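Local coordinates for sensor protein (Shewanella oneidensis, PDB 3LIC), which is a putative membrane-bound histidine kinase whose extracellular PDC-fold region probably senses external signals and relays them across the membrane to a two-component pathway, at residues S122-Q127 against F160-V165; A34-L39 against Y149-G154; L89-V94 against Y111-G116. All coordinates share one frame; numbering follows the deposited sequence.

Interaction 1: S122-Q127 against F160-V165; sequences SKAINQ and FGVTTV. With EDO (1,2-ethanediol), chain B.
I125 sets its terminal methyl on the backbone of strand 161-168, while V162 turns one branch back against A124 and I125; between the two segments the contact is purely apolar. In I125, CG1 stands anti to the backbone N (chi1 -172°), and the second torsion turns CD1 down onto the strand. There the methyl rests on the main chain at G161, with I125 CD1 equally near G161 CA and G161 O, 3.6 Å from each. V162 answers from the strand: its CB points toward the loop, and V162 CG1, set anti to the carbonyl carbon and beside the backbone N (chi1 -55°), reaches to 3.9 Å from I125 CA. V162 CG1 also lies 4.1 Å from I125 CD1 and 4.4 Å from A124 CB, so one valine branch serves both loop residues. W120 and W121 of helix 119-122 also touch V162. Farther along the strand, T164 OG1 donates to O1 of a 1,2-ethanediol at 2.6 Å; D166 and Y136 also bind this molecule, probably a crystallisation additive. Apolar packing of the connection 122-127 over strand 161-168 thus covers one patch of the six-stranded antiparallel sheet of the PDC domain.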
ATOM      1  N   SER A 122       4.507  -3.124 -15.168  1.00 26.34           N
ATOM      2  CA  SER A 122       3.655  -3.510 -16.291  1.00 29.67           C
ATOM      3  C   SER A 122       2.397  -2.642 -16.368  1.00 33.33           C
ATOM      4  O   SER A 122       2.058  -2.115 -17.443  1.00 34.27           O
ATOM      5  CB  SER A 122       3.236  -4.955 -16.140  1.00 29.24           C
ATOM      6  OG  SER A 122       4.329  -5.829 -16.172  1.00 26.77           O
ATOM      7  N   LYS A 123       1.689  -2.487 -15.249  1.00 36.10           N
ATOM      8  CA  LYS A 123       0.413  -1.767 -15.315  1.00 39.59           C
ATOM      9  C   LYS A 123       0.621  -0.303 -15.735  1.00 41.81           C
ATOM     10  O   LYS A 123      -0.125   0.252 -16.547  1.00 43.92           O
ATOM     11  CB  LYS A 123      -0.338  -1.888 -13.999  1.00 38.94           C
ATOM     12  CG  LYS A 123      -1.157  -3.146 -13.934  1.00 41.40           C
ATOM     13  CD  LYS A 123      -2.106  -3.178 -15.159  1.00 47.66           C
ATOM     14  CE  LYS A 123      -3.247  -4.219 -15.055  1.00 48.09           C
ATOM     15  NZ  LYS A 123      -3.870  -4.412 -16.422  1.00 50.07           N
ATOM     16  N   ALA A 124       1.731   0.254 -15.259  1.00 44.28           N
ATOM     17  CA  ALA A 124       1.917   1.678 -14.953  1.00 45.04           C
ATOM     18  C   ALA A 124       2.699   2.486 -16.046  1.00 46.07           C
ATOM     19  O   ALA A 124       2.613   3.756 -16.102  1.00 45.96           O
ATOM     20  CB  ALA A 124       2.628   1.779 -13.576  1.00 43.80           C
ATOM     21  N   ILE A 125       3.460   1.777 -16.892  1.00 45.99           N
ATOM     22  CA  ILE A 125       4.271   2.454 -17.955  1.00 46.56           C
ATOM     23  C   ILE A 125       3.406   3.335 -18.934  1.00 46.88           C
ATOM     24  O   ILE A 125       3.912   4.291 -19.576  1.00 46.71           O
ATOM     25  CB  ILE A 125       5.289   1.464 -18.713  1.00 46.33           C
ATOM     26  CG1 ILE A 125       6.240   2.236 -19.656  1.00 45.72           C
ATOM     27  CG2 ILE A 125       4.547   0.334 -19.474  1.00 44.49           C
ATOM     28  CD1 ILE A 125       6.941   3.475 -19.025  1.00 40.96           C
ATOM     29  N   ASN A 126       2.107   3.055 -19.053  1.00 46.95           N
ATOM     30  CA  ASN A 126       1.286   4.150 -19.594  1.00 47.20           C
ATOM     31  C   ASN A 126      -0.117   4.452 -19.020  1.00 46.89           C
ATOM     32  O   ASN A 126      -1.022   4.767 -19.762  1.00 47.93           O
ATOM     33  CB  ASN A 126       1.391   4.295 -21.141  1.00 48.45           C
ATOM     34  CG  ASN A 126       0.722   3.180 -21.900  1.00 45.70           C
ATOM     35  OD1 ASN A 126       0.885   1.995 -21.584  1.00 47.32           O
ATOM     36  ND2 ASN A 126      -0.022   3.554 -22.917  1.00 40.58           N
ATOM     37  N   GLN A 127      -0.288   4.407 -17.703  1.00 46.01           N
ATOM     38  CA  GLN A 127      -1.535   4.935 -17.125  1.00 44.11           C
ATOM     39  C   GLN A 127      -1.522   6.463 -17.145  1.00 42.32           C
ATOM     40  O   GLN A 127      -2.579   7.125 -17.386  1.00 43.54           O
ATOM     41  CB  GLN A 127      -1.756   4.452 -15.710  1.00 43.63           C
ATOM     42  CG  GLN A 127      -3.231   4.135 -15.469  1.00 47.55           C
ATOM     43  CD  GLN A 127      -3.528   2.649 -15.115  1.00 50.30           C
ATOM     44  OE1 GLN A 127      -2.765   1.723 -15.461  1.00 50.78           O
ATOM     45  NE2 GLN A 127      -4.638   2.439 -14.390  1.00 48.99           N
ATOM     46  N   PHE A 160       9.037   7.306 -21.194  1.00 40.88           N
ATOM     47  CA  PHE A 160      10.239   6.478 -21.131  1.00 35.96           C
ATOM     48  C   PHE A 160      10.553   5.780 -19.794  1.00 32.75           C
ATOM     49  O   PHE A 160      11.555   5.102 -19.681  1.00 32.15           O
ATOM     50  CB  PHE A 160      11.469   7.145 -21.829  1.00 36.67           C
ATOM     51  CG  PHE A 160      11.823   8.531 -21.342  1.00 37.37           C
ATOM     52  CD1 PHE A 160      13.065   8.771 -20.731  1.00 38.97           C
ATOM     53  CD2 PHE A 160      10.954   9.603 -21.524  1.00 39.38           C
ATOM     54  CE1 PHE A 160      13.423  10.039 -20.257  1.00 39.95           C
ATOM     55  CE2 PHE A 160      11.304  10.900 -21.060  1.00 40.94           C
ATOM     56  CZ  PHE A 160      12.551  11.120 -20.427  1.00 40.37           C
ATOM     57  N   GLY A 161       9.667   5.908 -18.799  1.00 29.76           N
ATOM     58  CA  GLY A 161       9.754   5.148 -17.559  1.00 25.48           C
ATOM     59  C   GLY A 161       8.712   5.425 -16.495  1.00 23.59           C
ATOM     60  O   GLY A 161       7.744   6.126 -16.726  1.00 23.05           O
ATOM     61  N   VAL A 162       8.929   4.916 -15.287  1.00 21.38           N
ATOM     62  CA  VAL A 162       8.117   5.329 -14.114  1.00 18.18           C
ATOM     63  C   VAL A 162       9.011   5.689 -12.907  1.00 17.58           C
ATOM     64  O   VAL A 162      10.144   5.192 -12.780  1.00 18.29           O
ATOM     65  CB  VAL A 162       7.235   4.164 -13.727  1.00 19.56           C
ATOM     66  CG1 VAL A 162       6.367   3.667 -14.947  1.00 18.48           C
ATOM     67  CG2 VAL A 162       8.097   2.970 -13.223  1.00 18.03           C
ATOM     68  N   THR A 163       8.534   6.544 -12.012  1.00 15.06           N
ATOM     69  CA  THR A 163       9.121   6.686 -10.694  1.00 12.87           C
ATOM     70  C   THR A 163       8.085   6.110  -9.705  1.00 12.70           C
ATOM     71  O   THR A 163       6.899   6.012 -10.040  1.00 13.22           O
ATOM     72  CB  THR A 163       9.453   8.116 -10.352  1.00 13.23           C
ATOM     73  OG1 THR A 163       8.244   8.858 -10.146  1.00 14.52           O
ATOM     74  CG2 THR A 163      10.217   8.782 -11.507  1.00 10.75           C
ATOM     75  N   THR A 164       8.520   5.707  -8.520  1.00 11.22           N
ATOM     76  CA  THR A 164       7.657   4.915  -7.655  1.00 11.91           C
ATOM     77  C   THR A 164       7.823   5.394  -6.265  1.00 12.34           C
ATOM     78  O   THR A 164       8.812   6.055  -5.956  1.00 13.02           O
ATOM     79  CB  THR A 164       7.999   3.389  -7.642  1.00 11.06           C
ATOM     80  OG1 THR A 164       9.297   3.186  -7.083  1.00 12.71           O
ATOM     81  CG2 THR A 164       7.876   2.721  -9.057  1.00  8.95           C
ATOM     82  N   VAL A 165       6.881   5.062  -5.405  1.00 12.21           N
ATOM     83  CA  VAL A 165       7.113   5.180  -3.957  1.00 13.11           C
ATOM     84  C   VAL A 165       6.589   3.831  -3.417  1.00 13.85           C
ATOM     85  O   VAL A 165       5.529   3.330  -3.872  1.00 14.57           O
ATOM     86  CB  VAL A 165       6.392   6.433  -3.304  1.00 12.86           C
ATOM     87  CG1 VAL A 165       6.636   6.530  -1.844  1.00 15.87           C
ATOM     88  CG2 VAL A 165       7.019   7.717  -3.812  1.00 17.21           C
TER
HETATM   89  C1  EDO B   1       9.545  -0.639  -6.979  1.00 16.62           C
HETATM   90  O1  EDO B   1       9.320   0.648  -6.362  1.00 13.29           O
HETATM   91  C2  EDO B   1      10.432  -1.545  -6.130  1.00 14.01           C
HETATM   92  O2  EDO B   1       9.704  -1.971  -4.952  1.00 16.44           O

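Interaction 2: A34-L39 against Y149-G154; sequences ANTQGL and YAVPFG
Apolar packing, one hydrogen bond between side chains and side-chain hydrogen bonds to main-chain carbonyls divide the work where helix 2-46 lies against strand 145-153. The packing centres on T36, whose CG2 is anti to the backbone N and so projects at the strand. T36 CG2 meets V151 CG2 at 3.5 Å, closer than usual for two methyls, the side chains running antiparallel past one another. T36 CB lies at the edge of the Y149 ring, near its plane, 3.8 Å from Y149 CD2. V151 CG2 also takes the flank of Q37, with Q37 CG 3.9 Å away and the two chains crossing at about a right angle.

The polar link is made by Q37. Its chain runs extended beyond CG, carrying NE2 to the Y149 hydroxyl, and the bond from Q37 NE2 to Y149 OH is 3.0 Å long with an N-H...O angle of 151°. The acceptor lies close to the amide plane, while amide and ring planes are turned 55° apart. Q37 thus holds the phenol at its tip; T36 meets it at its edge.

Other polar groups are satisfied nearby: T36 OG1 bonds A32 O in its own helix, and V151 O receives S40 OG. The axes of 34-39 and 149-153 approach to 7.9 Å and run 19° from parallel, so this part of the long N-terminal helix lies along the strand, as expected of the PDC fold of histidine kinase sensor domains.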
ATOM      1  N   ALA A  34       1.075  12.247  -4.422  1.00 12.41           N
ATOM      2  CA  ALA A  34       1.542  13.595  -4.739  1.00 13.12           C
ATOM      3  C   ALA A  34       3.021  13.706  -5.001  1.00 13.17           C
ATOM      4  O   ALA A  34       3.443  14.383  -5.954  1.00 12.07           O
ATOM      5  CB  ALA A  34       1.191  14.546  -3.620  1.00 12.71           C
ATOM      6  N   ASN A  35       3.805  13.059  -4.149  1.00 14.03           N
ATOM      7  CA  ASN A  35       5.252  13.004  -4.330  1.00 16.15           C
ATOM      8  C   ASN A  35       5.771  12.235  -5.542  1.00 15.34           C
ATOM      9  O   ASN A  35       6.698  12.649  -6.193  1.00 15.51           O
ATOM     10  CB  ASN A  35       5.865  12.422  -3.074  1.00 17.61           C
ATOM     11  CG  ASN A  35       6.173  13.502  -2.062  1.00 25.44           C
ATOM     12  OD1 ASN A  35       7.295  13.581  -1.556  1.00 32.54           O
ATOM     13  ND2 ASN A  35       5.197  14.377  -1.801  1.00 31.33           N
ATOM     14  N   THR A  36       5.208  11.076  -5.795  1.00 15.18           N
ATOM     15  CA  THR A  36       5.545  10.327  -6.990  1.00 16.37           C
ATOM     16  C   THR A  36       5.128  11.131  -8.233  1.00 16.82           C
ATOM     17  O   THR A  36       5.907  11.276  -9.154  1.00 17.21           O
ATOM     18  CB  THR A  36       4.859   8.981  -6.977  1.00 15.10           C
ATOM     19  OG1 THR A  36       5.153   8.409  -5.720  1.00 15.27           O
ATOM     20  CG2 THR A  36       5.415   8.048  -8.085  1.00 17.31           C
ATOM     21  N   GLN A  37       3.918  11.670  -8.235  1.00 15.72           N
ATOM     22  CA  GLN A  37       3.519  12.535  -9.343  1.00 15.73           C
ATOM     23  C   GLN A  37       4.483  13.727  -9.513  1.00 13.49           C
ATOM     24  O   GLN A  37       4.837  14.093 -10.628  1.00 13.23           O
ATOM     25  CB  GLN A  37       2.045  13.001  -9.154  1.00 14.79           C
ATOM     26  CG  GLN A  37       1.065  11.851  -9.277  1.00 16.63           C
ATOM     27  CD  GLN A  37      -0.353  12.263  -8.837  1.00 25.87           C
ATOM     28  OE1 GLN A  37      -0.589  13.414  -8.491  1.00 32.28           O
ATOM     29  NE2 GLN A  37      -1.282  11.322  -8.819  1.00 25.69           N
ATOM     30  N   GLY A  38       4.931  14.325  -8.425  1.00 13.49           N
ATOM     31  CA  GLY A  38       5.786  15.521  -8.531  1.00 11.90           C
ATOM     32  C   GLY A  38       7.109  15.053  -9.175  1.00 13.58           C
ATOM     33  O   GLY A  38       7.614  15.669 -10.131  1.00 10.85           O
ATOM     34  N   LEU A  39       7.641  13.909  -8.717  1.00 13.06           N
ATOM     35  CA  LEU A  39       8.934  13.468  -9.259  1.00 14.61           C
ATOM     36  C   LEU A  39       8.829  13.102 -10.754  1.00 14.68           C
ATOM     37  O   LEU A  39       9.683  13.535 -11.559  1.00 14.08           O
ATOM     38  CB  LEU A  39       9.592  12.360  -8.412  1.00 14.19           C
ATOM     39  CG  LEU A  39      10.899  11.800  -8.973  1.00 16.17           C
ATOM     40  CD1 LEU A  39      11.982  12.892  -9.112  1.00 13.29           C
ATOM     41  CD2 LEU A  39      11.389  10.629  -8.043  1.00 14.69           C
ATOM     42  N   TYR A 149       3.196   2.856  -5.533  1.00 12.36           N
ATOM     43  CA  TYR A 149       2.529   3.830  -6.407  1.00 11.99           C
ATOM     44  C   TYR A 149       3.566   4.269  -7.445  1.00 11.17           C
ATOM     45  O   TYR A 149       4.709   4.675  -7.100  1.00 10.26           O
ATOM     46  CB  TYR A 149       2.001   5.042  -5.622  1.00 12.41           C
ATOM     47  CG  TYR A 149       1.123   5.928  -6.500  1.00 13.93           C
ATOM     48  CD1 TYR A 149      -0.175   5.529  -6.849  1.00 16.18           C
ATOM     49  CD2 TYR A 149       1.583   7.139  -6.972  1.00 15.49           C
ATOM     50  CE1 TYR A 149      -0.949   6.316  -7.644  1.00 16.25           C
ATOM     51  CE2 TYR A 149       0.801   7.957  -7.781  1.00 15.34           C
ATOM     52  CZ  TYR A 149      -0.460   7.521  -8.101  1.00 17.27           C
ATOM     53  OH  TYR A 149      -1.251   8.297  -8.901  1.00 14.68           O
ATOM     54  N   ALA A 150       3.199   4.088  -8.705  1.00 10.38           N
ATOM     55  CA  ALA A 150       4.100   4.283  -9.842  1.00 10.30           C
ATOM     56  C   ALA A 150       3.436   5.294 -10.768  1.00 11.08           C
ATOM     57  O   ALA A 150       2.231   5.189 -11.043  1.00 10.52           O
ATOM     58  CB  ALA A 150       4.320   2.959 -10.622  1.00  7.74           C
ATOM     59  N   VAL A 151       4.252   6.200 -11.300  1.00 11.83           N
ATOM     60  CA  VAL A 151       3.787   7.166 -12.278  1.00 12.11           C
ATOM     61  C   VAL A 151       4.748   7.332 -13.466  1.00 13.69           C
ATOM     62  O   VAL A 151       5.867   7.747 -13.281  1.00 10.62           O
ATOM     63  CB  VAL A 151       3.708   8.581 -11.640  1.00 12.59           C
ATOM     64  CG1 VAL A 151       3.231   9.660 -12.789  1.00  8.49           C
ATOM     65  CG2 VAL A 151       2.828   8.547 -10.376  1.00  8.12           C
ATOM     66  N   PRO A 152       4.264   7.073 -14.706  1.00 16.56           N
ATOM     67  CA  PRO A 152       4.985   7.241 -15.998  1.00 18.30           C
ATOM     68  C   PRO A 152       5.570   8.621 -16.110  1.00 19.18           C
ATOM     69  O   PRO A 152       4.966   9.540 -15.606  1.00 19.42           O
ATOM     70  CB  PRO A 152       3.859   7.170 -17.023  1.00 18.43           C
ATOM     71  CG  PRO A 152       2.751   6.387 -16.329  1.00 18.98           C
ATOM     72  CD  PRO A 152       2.898   6.534 -14.879  1.00 15.77           C
ATOM     73  N   PHE A 153       6.698   8.786 -16.800  1.00 21.10           N
ATOM     74  CA  PHE A 153       7.206  10.142 -17.151  1.00 23.80           C
ATOM     75  C   PHE A 153       7.624  10.223 -18.648  1.00 25.46           C
ATOM     76  O   PHE A 153       7.898   9.204 -19.244  1.00 24.59           O
ATOM     77  CB  PHE A 153       8.331  10.584 -16.221  1.00 22.48           C
ATOM     78  CG  PHE A 153       9.489   9.610 -16.139  1.00 21.87           C
ATOM     79  CD1 PHE A 153      10.439   9.559 -17.144  1.00 22.81           C
ATOM     80  CD2 PHE A 153       9.657   8.819 -15.039  1.00 19.45           C
ATOM     81  CE1 PHE A 153      11.519   8.691 -17.064  1.00 23.26           C
ATOM     82  CE2 PHE A 153      10.732   7.957 -14.929  1.00 20.80           C
ATOM     83  CZ  PHE A 153      11.672   7.898 -15.940  1.00 21.71           C
ATOM     84  N   GLY A 154       7.674  11.436 -19.220  1.00 29.61           N
ATOM     85  CA  GLY A 154       7.904  11.689 -20.666  1.00 33.94           C
ATOM     86  C   GLY A 154       6.746  12.535 -21.255  1.00 37.79           C
ATOM     87  O   GLY A 154       6.217  13.399 -20.561  1.00 37.67           O
TER

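Interaction 3: L89-V94 against Y111-G116; sequences LFSPYV and YDYTDG
A tyrosine hydroxyl inserted beside the F90-F79 backbone pairing is the striking feature here: Y113 OH accepts the backbone N-H of F90, with F90 N to Y113 OH 2.9 Å and an N-H...O angle of 155°. The amide nitrogen lies at the ring edge, near its plane. The same hydroxyl is hydrogen-bonded to F79 O in strand 74-79, so it bridges two stretches of backbone, at F90 and F79. Y113 reaches this place with CG in the crowded position between backbone N and carbonyl carbon (chi1 49°).

The phenol's flank is packed as well. S91 CB sits 3.5 Å from Y113 CE2, and L89 CB is 3.9 Å from the same carbon, both approaching obliquely; W121 meets the ring edge-to-face. Beyond them the L89 side chain crosses that of D112 nearly at right angles, with L89 CD1 3.3 Å from D112 OD1, while L89 CD2 meets T114 CG2 tip to tip.

D112 OD1 is itself gripped twice. T114 N reaches it from above the carboxylate plane, forming an Asx turn, and T114 OG1 donates to the syn lone pair of D112 OD1 at 2.6 Å. Both lie within a type I turn, D112 to D115. They are consistent with an ionised D112 and would hold the turn's shape; one buried phenol joins it to the backbone leading into strand 92-96 and to strand 74-79.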
ATOM      1  N   LEU A  89      18.242  -2.692 -19.054  1.00 22.68           N
ATOM      2  CA  LEU A  89      17.392  -2.446 -17.901  1.00 22.45           C
ATOM      3  C   LEU A  89      18.144  -1.464 -17.048  1.00 21.55           C
ATOM      4  O   LEU A  89      19.370  -1.578 -16.894  1.00 21.29           O
ATOM      5  CB  LEU A  89      17.130  -3.750 -17.101  1.00 21.33           C
ATOM      6  CG  LEU A  89      16.317  -4.864 -17.826  1.00 19.93           C
ATOM      7  CD1 LEU A  89      16.047  -5.982 -16.870  1.00 18.25           C
ATOM      8  CD2 LEU A  89      14.979  -4.357 -18.443  1.00 20.46           C
ATOM      9  N   PHE A  90      17.451  -0.468 -16.523  1.00 19.26           N
ATOM     10  CA  PHE A  90      18.134   0.447 -15.630  1.00 16.98           C
ATOM     11  C   PHE A  90      17.112   0.969 -14.652  1.00 15.36           C
ATOM     12  O   PHE A  90      16.148   1.582 -15.036  1.00 15.30           O
ATOM     13  CB  PHE A  90      18.800   1.588 -16.455  1.00 16.81           C
ATOM     14  CG  PHE A  90      19.524   2.687 -15.599  1.00 15.20           C
ATOM     15  CD1 PHE A  90      20.462   2.354 -14.627  1.00 15.28           C
ATOM     16  CD2 PHE A  90      19.325   4.044 -15.876  1.00 16.67           C
ATOM     17  CE1 PHE A  90      21.131   3.327 -13.868  1.00 15.39           C
ATOM     18  CE2 PHE A  90      20.006   5.053 -15.154  1.00 12.41           C
ATOM     19  CZ  PHE A  90      20.892   4.692 -14.122  1.00 14.77           C
ATOM     20  N   SER A  91      17.324   0.729 -13.364  1.00 14.14           N
ATOM     21  CA  SER A  91      16.360   1.150 -12.385  1.00 10.89           C
ATOM     22  C   SER A  91      16.942   1.387 -11.006  1.00 10.93           C
ATOM     23  O   SER A  91      16.696   0.651 -10.053  1.00  8.64           O
ATOM     24  CB  SER A  91      15.150   0.224 -12.388  1.00 10.31           C
ATOM     25  OG  SER A  91      14.317   0.427 -11.253  1.00 12.32           O
ATOM     26  N   PRO A  92      17.684   2.498 -10.879  1.00 12.51           N
ATOM     27  CA  PRO A  92      18.117   2.930  -9.540  1.00 12.42           C
ATOM     28  C   PRO A  92      16.973   2.891  -8.518  1.00 13.09           C
ATOM     29  O   PRO A  92      15.861   3.299  -8.829  1.00 13.45           O
ATOM     30  CB  PRO A  92      18.528   4.372  -9.775  1.00 12.02           C
ATOM     31  CG  PRO A  92      18.970   4.372 -11.283  1.00 14.76           C
ATOM     32  CD  PRO A  92      18.023   3.467 -11.953  1.00  9.92           C
ATOM     33  N   TYR A  93      17.270   2.483  -7.293  1.00 13.52           N
ATOM     34  CA  TYR A  93      16.251   2.311  -6.273  1.00 13.91           C
ATOM     35  C   TYR A  93      16.896   2.458  -4.911  1.00 14.05           C
ATOM     36  O   TYR A  93      17.948   1.881  -4.674  1.00 15.60           O
ATOM     37  CB  TYR A  93      15.691   0.881  -6.416  1.00 14.12           C
ATOM     38  CG  TYR A  93      14.744   0.458  -5.332  1.00 14.73           C
ATOM     39  CD1 TYR A  93      13.488   1.093  -5.173  1.00 14.14           C
ATOM     40  CD2 TYR A  93      15.060  -0.610  -4.485  1.00 13.77           C
ATOM     41  CE1 TYR A  93      12.599   0.696  -4.160  1.00 11.21           C
ATOM     42  CE2 TYR A  93      14.170  -1.015  -3.496  1.00 11.25           C
ATOM     43  CZ  TYR A  93      12.972  -0.361  -3.331  1.00 10.81           C
ATOM     44  OH  TYR A  93      12.113  -0.821  -2.362  1.00 14.71           O
ATOM     45  N   VAL A  94      16.339   3.286  -4.036  1.00 14.08           N
ATOM     46  CA  VAL A  94      16.827   3.404  -2.656  1.00 12.84           C
ATOM     47  C   VAL A  94      15.722   3.000  -1.655  1.00 14.01           C
ATOM     48  O   VAL A  94      14.546   3.308  -1.864  1.00 15.51           O
ATOM     49  CB  VAL A  94      17.352   4.848  -2.343  1.00 12.86           C
ATOM     50  CG1 VAL A  94      17.673   5.023  -0.838  1.00  9.97           C
ATOM     51  CG2 VAL A  94      18.558   5.215  -3.224  1.00  9.74           C
ATOM     52  N   TYR A 111      16.066  -7.491 -10.423  1.00 15.41           N
ATOM     53  CA  TYR A 111      15.201  -8.362 -11.184  1.00 16.95           C
ATOM     54  C   TYR A 111      14.801  -7.669 -12.452  1.00 17.67           C
ATOM     55  O   TYR A 111      15.018  -6.460 -12.618  1.00 17.88           O
ATOM     56  CB  TYR A 111      13.988  -8.846 -10.375  1.00 15.83           C
ATOM     57  CG  TYR A 111      13.154  -7.755  -9.698  1.00 15.99           C
ATOM     58  CD1 TYR A 111      12.354  -6.857 -10.452  1.00 14.39           C
ATOM     59  CD2 TYR A 111      13.146  -7.624  -8.315  1.00 12.93           C
ATOM     60  CE1 TYR A 111      11.567  -5.863  -9.825  1.00 13.05           C
ATOM     61  CE2 TYR A 111      12.325  -6.662  -7.686  1.00 13.07           C
ATOM     62  CZ  TYR A 111      11.559  -5.773  -8.448  1.00 13.92           C
ATOM     63  OH  TYR A 111      10.758  -4.823  -7.797  1.00 16.03           O
ATOM     64  N   ASP A 112      14.296  -8.451 -13.385  1.00 18.51           N
ATOM     65  CA  ASP A 112      13.872  -7.888 -14.660  1.00 18.66           C
ATOM     66  C   ASP A 112      12.483  -7.334 -14.448  1.00 18.53           C
ATOM     67  O   ASP A 112      11.480  -8.078 -14.516  1.00 18.01           O
ATOM     68  CB  ASP A 112      13.869  -8.972 -15.721  1.00 18.10           C
ATOM     69  CG  ASP A 112      13.373  -8.473 -17.038  1.00 21.75           C
ATOM     70  OD1 ASP A 112      13.059  -7.272 -17.182  1.00 23.81           O
ATOM     71  OD2 ASP A 112      13.304  -9.275 -17.952  1.00 24.91           O
ATOM     72  N   TYR A 113      12.426  -6.030 -14.153  1.00 18.38           N
ATOM     73  CA  TYR A 113      11.175  -5.406 -13.737  1.00 17.74           C
ATOM     74  C   TYR A 113      10.157  -5.438 -14.882  1.00 18.06           C
ATOM     75  O   TYR A 113       8.968  -5.235 -14.659  1.00 17.53           O
ATOM     76  CB  TYR A 113      11.417  -3.982 -13.169  1.00 17.36           C
ATOM     77  CG  TYR A 113      12.282  -3.123 -14.054  1.00 16.98           C
ATOM     78  CD1 TYR A 113      11.703  -2.366 -15.074  1.00 14.51           C
ATOM     79  CD2 TYR A 113      13.671  -3.046 -13.870  1.00 13.78           C
ATOM     80  CE1 TYR A 113      12.433  -1.611 -15.877  1.00 15.12           C
ATOM     81  CE2 TYR A 113      14.422  -2.279 -14.706  1.00 12.17           C
ATOM     82  CZ  TYR A 113      13.809  -1.572 -15.708  1.00 13.25           C
ATOM     83  OH  TYR A 113      14.519  -0.737 -16.556  1.00 12.88           O
ATOM     84  N   THR A 114      10.623  -5.700 -16.112  1.00 18.42           N
ATOM     85  CA  THR A 114       9.748  -5.697 -17.288  1.00 18.12           C
ATOM     86  C   THR A 114       9.189  -7.063 -17.702  1.00 19.39           C
ATOM     87  O   THR A 114       8.498  -7.121 -18.675  1.00 21.01           O
ATOM     88  CB  THR A 114      10.526  -5.191 -18.539  1.00 19.09           C
ATOM     89  OG1 THR A 114      11.479  -6.198 -18.973  1.00 19.00           O
ATOM     90  CG2 THR A 114      11.255  -3.875 -18.237  1.00 16.67           C
ATOM     91  N   ASP A 115       9.472  -8.152 -16.987  1.00 20.16           N
ATOM     92  CA  ASP A 115       9.156  -9.511 -17.475  1.00 21.09           C
ATOM     93  C   ASP A 115       7.669  -9.953 -17.301  1.00 22.96           C
ATOM     94  O   ASP A 115       7.307 -11.083 -17.634  1.00 23.01           O
ATOM     95  CB  ASP A 115      10.052 -10.544 -16.796  1.00 18.42           C
ATOM     96  CG  ASP A 115       9.783 -10.663 -15.289  1.00 20.43           C
ATOM     97  OD1 ASP A 115       8.905  -9.952 -14.703  1.00 24.21           O
ATOM     98  OD2 ASP A 115      10.475 -11.451 -14.650  1.00 16.72           O
ATOM     99  N   GLY A 116       6.836  -9.068 -16.764  1.00 24.60           N
ATOM    100  CA  GLY A 116       5.436  -9.369 -16.551  1.00 25.33           C
ATOM    101  C   GLY A 116       5.049  -9.750 -15.135  1.00 25.66           C
ATOM    102  O   GLY A 116       3.854  -9.858 -14.844  1.00 26.58           O
TER

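From the N terminus, the long helix 2-46 supplies 34-39 first, and interaction 2 closes only when strand 145-153 arrives, 110 residues later. Within that span interaction 3 opens and shuts, joining the approach to strand 92-96 with the loop that follows helix 106-109. Interaction 1 starts next, at 122-127, and closes on 160-165 after the second segment of interaction 2 has passed, so interactions 1 and 2 cross. They also touch directly: strands 145-153 and 161-168 are antiparallel neighbours, and V165 N lies 2.8 Å from Y149 O, probably a hydrogen bond. All three reach one six-stranded sheet, tying helix, strands and connecting loops together.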